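Local coordinates for 190aa long hypothetical protein (Pyrococcus horikoshii, PDB 2DDZ) that is of unknown function but assembles as a hexamer and belongs to a family (DUF366) grouped with class II tRNA synthetases, at residues S123-S128 / I132-G137; L75-H78 / L82-S85; E49-V52 / D56-L59. All coordinates share one frame; numbering follows the deposited sequence.

Interaction 1 of 3, residues S123-S128 / I132-G137; sequences SIATVS and IKIHIG
Strands 123-128 and 132-137 run antiparallel. Their axes approach to 4.6 Å and their directions differ by 155°. Ile124 with His135 and Thr126 with Lys133 are the hydrogen-bonded pairs. The pairs Ser123-Ile136, Ala125-Ile134 and Val127-Ile132 alternate with them and are non-hydrogen-bonded. His135 N gives a nearly straight bond of 2.9 Å to Ile124 O. Lys133 N reaches Thr126 O at 3.0 Å, but it stands 37° above the carbonyl plane. Thr126 N returns a bond to Lys133 O, also at 3.0 Å.

His135 O is gripped twice. Ile124 N reaches it at 3.1 Å and Ser123 OG at 2.8 Å. The serine hydroxyl lies anti to its own nitrogen (chi1 -176°), which carries it across to the neighbouring strand.

The two strands form a beta hairpin within the mixed sheet. Ser123, Ala125, Val127, Ile132, Ile134 and Ile136 lie on one face, where Ser123 and Ile136 touch Ile92 of helix 81-100. On this face Val127 CG1 lies 4.4 Å from Ile132 CG1, a loose apolar touch. Ile124, Thr126, Lys133 and His135 point to the other face. There Ile124 CG2 meets His135 CB at 4.3 Å, while the polar ends find partners outside the two segments. Thr126 OG1 bonds to Arg187 O of a second subunit, Lys133 NZ to Arg22 O, and His135 NE2 to His70 ND1.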
loop_
_atom_site.group_PDB
_atom_site.type_symbol
_atom_site.label_atom_id
_atom_site.label_comp_id
_atom_site.label_asym_id
_atom_site.label_seq_id
_atom_site.Cartn_x
_atom_site.Cartn_y
_atom_site.Cartn_z
ATOM N N SER E 123 -16.625 5.803 -20.873
ATOM C CA SER E 123 -16.109 5.905 -19.520
ATOM C C SER E 123 -14.690 5.392 -19.441
ATOM O O SER E 123 -14.236 4.649 -20.305
ATOM C CB SER E 123 -17.002 5.087 -18.566
ATOM O OG SER E 123 -16.599 5.213 -17.211
ATOM N N ILE E 124 -13.993 5.799 -18.392
ATOM C CA ILE E 124 -12.642 5.351 -18.183
ATOM C C ILE E 124 -12.278 5.562 -16.728
ATOM O O ILE E 124 -12.723 6.529 -16.098
ATOM C CB ILE E 124 -11.652 6.088 -19.136
ATOM C CG1 ILE E 124 -10.483 5.147 -19.465
ATOM C CG2 ILE E 124 -11.162 7.395 -18.508
ATOM C CD1 ILE E 124 -9.623 4.844 -18.273
ATOM N N ALA E 125 -11.501 4.628 -16.188
ATOM C CA ALA E 125 -11.056 4.696 -14.798
ATOM C C ALA E 125 -9.558 4.496 -14.732
ATOM O O ALA E 125 -9.027 3.601 -15.377
ATOM C CB ALA E 125 -11.742 3.621 -13.975
ATOM N N THR E 126 -8.875 5.312 -13.942
ATOM C CA THR E 126 -7.440 5.164 -13.823
ATOM C C THR E 126 -6.919 5.816 -12.550
ATOM O O THR E 126 -7.688 6.169 -11.664
ATOM C CB THR E 126 -6.698 5.751 -15.065
ATOM O OG1 THR E 126 -5.300 5.462 -14.959
ATOM C CG2 THR E 126 -6.891 7.257 -15.161
ATOM N N VAL E 127 -5.608 5.950 -12.435
ATOM C CA VAL E 127 -5.046 6.553 -11.241
ATOM C C VAL E 127 -3.927 7.500 -11.596
ATOM O O VAL E 127 -3.406 7.483 -12.723
ATOM C CB VAL E 127 -4.449 5.487 -10.258
ATOM C CG1 VAL E 127 -5.485 4.425 -9.923
ATOM C CG2 VAL E 127 -3.202 4.865 -10.865
ATOM N N SER E 128 -3.580 8.322 -10.611
ATOM C CA SER E 128 -2.490 9.285 -10.702
ATOM C C SER E 128 -1.631 8.912 -9.490
ATOM O O SER E 128 -2.046 8.106 -8.665
ATOM C CB SER E 128 -3.008 10.716 -10.537
ATOM O OG SER E 128 -3.399 10.956 -9.203
ATOM N N ILE E 132 -7.483 8.524 -7.423
ATOM C CA ILE E 132 -8.253 7.732 -8.373
ATOM C C ILE E 132 -9.022 8.757 -9.202
ATOM O O ILE E 132 -9.603 9.696 -8.647
ATOM C CB ILE E 132 -9.285 6.820 -7.671
ATOM C CG1 ILE E 132 -8.602 5.575 -7.096
ATOM C CG2 ILE E 132 -10.373 6.424 -8.645
ATOM C CD1 ILE E 132 -7.608 5.887 -6.012
ATOM N N LYS E 133 -9.023 8.572 -10.518
ATOM C CA LYS E 133 -9.705 9.475 -11.430
ATOM C C LYS E 133 -10.616 8.727 -12.377
ATOM O O LYS E 133 -10.172 7.837 -13.102
ATOM C CB LYS E 133 -8.687 10.282 -12.243
ATOM C CG LYS E 133 -8.088 11.428 -11.470
ATOM C CD LYS E 133 -9.187 12.364 -10.981
ATOM C CE LYS E 133 -9.967 13.021 -12.137
ATOM N NZ LYS E 133 -9.474 14.392 -12.484
ATOM N N ILE E 134 -11.889 9.114 -12.383
ATOM C CA ILE E 134 -12.902 8.481 -13.227
ATOM C C ILE E 134 -13.699 9.450 -14.101
ATOM O O ILE E 134 -14.088 10.521 -13.655
ATOM C CB ILE E 134 -13.960 7.725 -12.367
ATOM C CG1 ILE E 134 -13.301 6.665 -11.489
ATOM C CG2 ILE E 134 -15.013 7.103 -13.265
ATOM C CD1 ILE E 134 -12.095 6.042 -12.112
ATOM N N HIS E 135 -13.952 9.068 -15.344
ATOM C CA HIS E 135 -14.784 9.887 -16.212
ATOM C C HIS E 135 -15.949 9.075 -16.750
ATOM O O HIS E 135 -15.797 7.914 -17.108
ATOM C CB HIS E 135 -14.022 10.460 -17.416
ATOM C CG HIS E 135 -14.918 11.138 -18.418
ATOM N ND1 HIS E 135 -15.376 10.511 -19.557
ATOM C CD2 HIS E 135 -15.497 12.365 -18.410
ATOM C CE1 HIS E 135 -16.198 11.319 -20.205
ATOM N NE2 HIS E 135 -16.288 12.449 -19.531
ATOM N N ILE E 136 -17.124 9.687 -16.783
ATOM C CA ILE E 136 -18.295 9.036 -17.349
ATOM C C ILE E 136 -18.899 10.084 -18.259
ATOM O O ILE E 136 -18.956 11.257 -17.900
ATOM C CB ILE E 136 -19.371 8.654 -16.316
ATOM C CG1 ILE E 136 -18.866 7.564 -15.372
ATOM C CG2 ILE E 136 -20.626 8.188 -17.048
ATOM C CD1 ILE E 136 -17.935 8.093 -14.320
ATOM N N GLY E 137 -19.336 9.656 -19.437
ATOM C CA GLY E 137 -19.934 10.573 -20.382
ATOM C C GLY E 137 -21.190 9.954 -20.949
ATOM O O GLY E 137 -21.192 8.781 -21.302
#

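Interaction 2 of 3, residues L75-H78 / L82-S85; sequences LFWH and LLAS
The connection from strand 68-75 into helix 81-100 brings Trp77 against Leu83, near the start of that helix. The contact is small, about 120 Å² of buried surface. One methyl does the work on the helix side. Leu83 CD2 lies 3.7 Å from Trp77 CE3, at the edge of the indole and close to its plane. It also comes within 4.1 Å of Trp77 CB and 3.8 Å of His78 O. The methyl is therefore wedged against the six-membered side of the ring and the backbone just after it. The touch on the carbonyl oxygen is only van der Waals contact. The two side chains cross at about a right angle. Leu83 has its CG anti to the backbone nitrogen (chi1 174°), which extends the branch from the helix toward the loop.

The loop begins with an inverse gamma turn centred on Phe76. Its closing bond, Trp77 N to Leu75 O, is 2.9 Å long but weak. This tight reversal brings Leu75 beneath the indole. Leu75 CD1 lies 3.4 Å from the ring plane, offset toward the rim. The ring is thus met on one face by Leu75 and at one edge by Leu83. Its polar end is held too. Asp35 takes Trp77 NE1 on one carboxylate oxygen and Phe76 N on the other, which should fix both the turn and the rotation of the indole.

Subunits also meet here. Trp77 packs on Leu82 of a second subunit. The His78 rings of the two copies meet, though this residue is poorly ordered and the detail is uncertain. The ring leads away from the helix. The His78 side chain is about 5 Å from a bound guanidine.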
loop_
_atom_site.group_PDB
_atom_site.type_symbol
_atom_site.label_atom_id
_atom_site.label_comp_id
_atom_site.label_asym_id
_atom_site.label_seq_id
_atom_site.Cartn_x
_atom_site.Cartn_y
_atom_site.Cartn_z
ATOM N N LEU E 75 -10.982 10.668 -6.203
ATOM C CA LEU E 75 -10.975 10.129 -4.857
ATOM C C LEU E 75 -9.546 9.941 -4.372
ATOM O O LEU E 75 -8.741 9.227 -4.979
ATOM C CB LEU E 75 -11.718 8.786 -4.824
ATOM C CG LEU E 75 -13.195 8.836 -5.221
ATOM C CD1 LEU E 75 -13.802 7.464 -5.099
ATOM C CD2 LEU E 75 -13.931 9.820 -4.319
ATOM N N PHE E 76 -9.240 10.585 -3.261
ATOM C CA PHE E 76 -7.922 10.494 -2.689
ATOM C C PHE E 76 -7.841 9.293 -1.761
ATOM O O PHE E 76 -7.762 9.412 -0.539
ATOM C CB PHE E 76 -7.594 11.801 -1.974
ATOM C CG PHE E 76 -7.529 12.976 -2.906
ATOM C CD1 PHE E 76 -8.691 13.643 -3.292
ATOM C CD2 PHE E 76 -6.305 13.381 -3.447
ATOM C CE1 PHE E 76 -8.633 14.705 -4.207
ATOM C CE2 PHE E 76 -6.234 14.444 -4.362
ATOM C CZ PHE E 76 -7.399 15.105 -4.742
ATOM N N TRP E 77 -7.893 8.127 -2.381
ATOM C CA TRP E 77 -7.821 6.859 -1.686
ATOM C C TRP E 77 -6.529 6.257 -2.174
ATOM O O TRP E 77 -5.758 6.932 -2.846
ATOM C CB TRP E 77 -9.002 5.980 -2.102
ATOM C CG TRP E 77 -10.335 6.596 -1.782
ATOM C CD1 TRP E 77 -10.562 7.779 -1.128
ATOM C CD2 TRP E 77 -11.624 6.032 -2.045
ATOM N NE1 TRP E 77 -11.910 7.979 -0.964
ATOM C CE2 TRP E 77 -12.585 6.923 -1.517
ATOM C CE3 TRP E 77 -12.061 4.858 -2.674
ATOM C CZ2 TRP E 77 -13.959 6.674 -1.596
ATOM C CZ3 TRP E 77 -13.425 4.612 -2.752
ATOM C CH2 TRP E 77 -14.357 5.517 -2.215
ATOM N N HIS E 78 -6.280 4.997 -1.844
ATOM C CA HIS E 78 -5.059 4.363 -2.315
ATOM C C HIS E 78 -5.177 4.322 -3.839
ATOM O O HIS E 78 -6.156 3.802 -4.368
ATOM C CB HIS E 78 -4.935 2.937 -1.778
ATOM C CG HIS E 78 -3.604 2.307 -2.060
ATOM N ND1 HIS E 78 -3.418 0.943 -2.128
ATOM C CD2 HIS E 78 -2.389 2.863 -2.280
ATOM C CE1 HIS E 78 -2.145 0.686 -2.379
ATOM N NE2 HIS E 78 -1.501 1.834 -2.475
ATOM N N LEU E 82 -7.181 -1.545 -9.507
ATOM C CA LEU E 82 -8.323 -2.444 -9.301
ATOM C C LEU E 82 -9.470 -1.718 -8.594
ATOM O O LEU E 82 -10.635 -1.937 -8.909
ATOM C CB LEU E 82 -7.891 -3.675 -8.507
ATOM C CG LEU E 82 -7.111 -4.648 -9.406
ATOM C CD1 LEU E 82 -6.467 -5.774 -8.603
ATOM C CD2 LEU E 82 -8.085 -5.206 -10.438
ATOM N N LEU E 83 -9.131 -0.843 -7.651
ATOM C CA LEU E 83 -10.137 -0.064 -6.937
ATOM C C LEU E 83 -10.807 0.890 -7.922
ATOM O O LEU E 83 -12.020 1.032 -7.934
ATOM C CB LEU E 83 -9.492 0.741 -5.797
ATOM C CG LEU E 83 -10.391 1.731 -5.036
ATOM C CD1 LEU E 83 -11.682 1.052 -4.576
ATOM C CD2 LEU E 83 -9.624 2.282 -3.841
ATOM N N ALA E 84 -10.004 1.535 -8.762
ATOM C CA ALA E 84 -10.535 2.462 -9.750
ATOM C C ALA E 84 -11.512 1.749 -10.695
ATOM O O ALA E 84 -12.607 2.243 -10.961
ATOM C CB ALA E 84 -9.384 3.089 -10.552
ATOM N N SER E 85 -11.104 0.588 -11.197
ATOM C CA SER E 85 -11.918 -0.179 -12.120
ATOM C C SER E 85 -13.213 -0.693 -11.474
ATOM O O SER E 85 -14.287 -0.616 -12.078
ATOM C CB SER E 85 -11.105 -1.354 -12.661
ATOM O OG SER E 85 -11.862 -2.087 -13.597
#

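Interaction 3 of 3, residues E49-V52 / D56-L59; sequences EEMV and DLRL. With GOL (glycerol), chain R.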
loop_
_atom_site.group_PDB
_atom_site.type_symbol
_atom_site.label_atom_id
_atom_site.label_comp_id
_atom_site.label_asym_id
_atom_site.label_seq_id
_atom_site.Cartn_x
_atom_site.Cartn_y
_atom_site.Cartn_z
ATOM N N GLU E 49 -3.297 12.935 -26.883
ATOM C CA GLU E 49 -2.316 13.023 -25.810
ATOM C C GLU E 49 -2.999 12.959 -24.453
ATOM O O GLU E 49 -2.340 12.866 -23.417
ATOM C CB GLU E 49 -1.514 14.325 -25.914
ATOM C CG GLU E 49 -2.379 15.569 -26.070
ATOM C CD GLU E 49 -2.581 15.963 -27.524
ATOM O OE1 GLU E 49 -2.636 15.064 -28.394
ATOM O OE2 GLU E 49 -2.692 17.177 -27.797
ATOM N N GLU E 50 -4.324 13.020 -24.460
ATOM C CA GLU E 50 -5.085 12.960 -23.222
ATOM C C GLU E 50 -5.838 11.633 -23.098
ATOM O O GLU E 50 -6.456 11.362 -22.069
ATOM C CB GLU E 50 -6.079 14.124 -23.151
ATOM C CG GLU E 50 -5.448 15.516 -23.135
ATOM C CD GLU E 50 -4.680 15.817 -21.855
ATOM O OE1 GLU E 50 -4.978 15.203 -20.808
ATOM O OE2 GLU E 50 -3.788 16.686 -21.894
ATOM N N MET E 51 -5.794 10.813 -24.147
ATOM C CA MET E 51 -6.482 9.525 -24.132
ATOM C C MET E 51 -5.870 8.584 -23.093
ATOM O O MET E 51 -4.652 8.418 -23.033
ATOM C CB MET E 51 -6.432 8.866 -25.516
ATOM C CG MET E 51 -7.344 9.492 -26.557
ATOM S SD MET E 51 -7.441 8.545 -28.049
ATOM C CE MET E 51 -8.720 7.610 -27.636
ATOM N N VAL E 52 -6.722 7.973 -22.277
ATOM C CA VAL E 52 -6.254 7.069 -21.229
ATOM C C VAL E 52 -6.323 5.592 -21.615
ATOM O O VAL E 52 -5.451 4.812 -21.247
ATOM C CB VAL E 52 -7.047 7.299 -19.915
ATOM C CG1 VAL E 52 -6.738 6.196 -18.911
ATOM C CG2 VAL E 52 -6.678 8.672 -19.316
ATOM N N ASP E 56 -7.778 2.341 -27.056
ATOM C CA ASP E 56 -8.316 3.362 -27.956
ATOM C C ASP E 56 -7.167 3.910 -28.785
ATOM O O ASP E 56 -7.338 4.215 -29.967
ATOM C CB ASP E 56 -8.992 4.516 -27.188
ATOM C CG ASP E 56 -10.363 4.134 -26.621
ATOM O OD1 ASP E 56 -10.896 3.068 -27.002
ATOM O OD2 ASP E 56 -10.911 4.906 -25.800
ATOM N N LEU E 57 -5.994 4.035 -28.165
ATOM C CA LEU E 57 -4.817 4.529 -28.877
ATOM C C LEU E 57 -4.415 3.545 -29.977
ATOM O O LEU E 57 -4.179 3.944 -31.109
ATOM C CB LEU E 57 -3.637 4.728 -27.912
ATOM C CG LEU E 57 -3.792 5.848 -26.873
ATOM C CD1 LEU E 57 -2.670 5.769 -25.854
ATOM C CD2 LEU E 57 -3.794 7.202 -27.572
ATOM N N ARG E 58 -4.347 2.260 -29.647
ATOM C CA ARG E 58 -3.961 1.246 -30.625
ATOM C C ARG E 58 -4.952 1.168 -31.787
ATOM O O ARG E 58 -4.551 1.075 -32.950
ATOM C CB ARG E 58 -3.827 -0.135 -29.952
ATOM C CG ARG E 58 -2.578 -0.308 -29.092
ATOM C CD ARG E 58 -2.671 -1.561 -28.197
ATOM N NE ARG E 58 -2.943 -2.786 -28.957
ATOM C CZ ARG E 58 -2.074 -3.371 -29.777
ATOM N NH1 ARG E 58 -0.863 -2.853 -29.952
ATOM N NH2 ARG E 58 -2.413 -4.475 -30.423
ATOM N N LEU E 59 -6.243 1.195 -31.475
ATOM C CA LEU E 59 -7.282 1.135 -32.504
ATOM C C LEU E 59 -7.499 2.497 -33.176
ATOM O O LEU E 59 -8.281 2.608 -34.123
ATOM C CB LEU E 59 -8.608 0.661 -31.898
ATOM C CG LEU E 59 -8.633 -0.701 -31.197
ATOM C CD1 LEU E 59 -10.022 -0.954 -30.634
ATOM C CD2 LEU E 59 -8.249 -1.801 -32.170
HETATM C C1 GOL R . -11.648 8.716 -22.027
HETATM O O1 GOL R . -11.809 10.048 -21.561
HETATM C C2 GOL R . -10.390 8.583 -22.891
HETATM O O2 GOL R . -9.243 8.962 -22.116
HETATM C C3 GOL R . -10.266 7.124 -23.361
HETATM O O3 GOL R . -9.108 6.941 -24.178
#
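A glycerol, probably from the crystallisation liquor, sits in a small pocket where loop 49-52 faces helix 56-59. Met51 and Val52 line it from the loop, and Asp56 lines it from the helix. Val52 N donates to glycerol O2 at 2.7 Å, with an angle of 156° at the hydrogen. A second bond from Val52 N, to glycerol O3, is weak. Glycerol O3 in turn donates to Asp56 OD2 at 3.2 Å, so the ligand bridges loop and helix. Tyr16 OH and Asp53 N add further bonds to it.

Direct contact between the segments is apolar. Met51 CB lies 3.7 Å from Leu57 CD2, and Met51 SD lies 3.9 Å from the same methyl. The two side chains slide past each other in opposite directions. With CG anti to the carbonyl carbon (chi1 -74°), the methionine chain runs past both Leu57 and the glycerol. Its CB is 3.6 Å from glycerol O3. The position of its CE is doubtful, because the model puts it too close to Asp56 CB. Met51 also touches Val46 and Ile63. An alanine here keeps CB but loses everything beyond it, and would probably leave a gap where SD lies against Leu57 CD2 and CG lies near the glycerol. A second subunit also reaches the loop: its Arg187 NE donates to Met51 O.

The loop offers a backbone N-H and the helix a carboxylate, with the Met51 side chain alongside the glycerol. Two neighbouring hydroxyls are used: O2 accepts from Val52 N and O3 donates to Asp56 OD2. The polar link between the segments thus runs through the glycerol, while their direct contact is apolar.

In the fold
Interaction 1 is the core contact, set in the central sheet and largely buried. Interactions 2 and 3 lie farther out and are partly buried. Backbone hydrogen bonds dominate the first, while single apolar side chains carry the other two, with a bound glycerol bridging the third. The hairpin touches both. Ile132 N probably bonds to Leu75 O, so the hairpin pairs with the end of strand 68-75, from which loop 75-78 leaves, and Ala84 packs on the hairpin from the helix. On the opposite face Ile124 and Thr126 pack on Val52. Interactions 2 and 3 do not touch, their nearest atoms being about 9 Å apart. All three reach the second subunit.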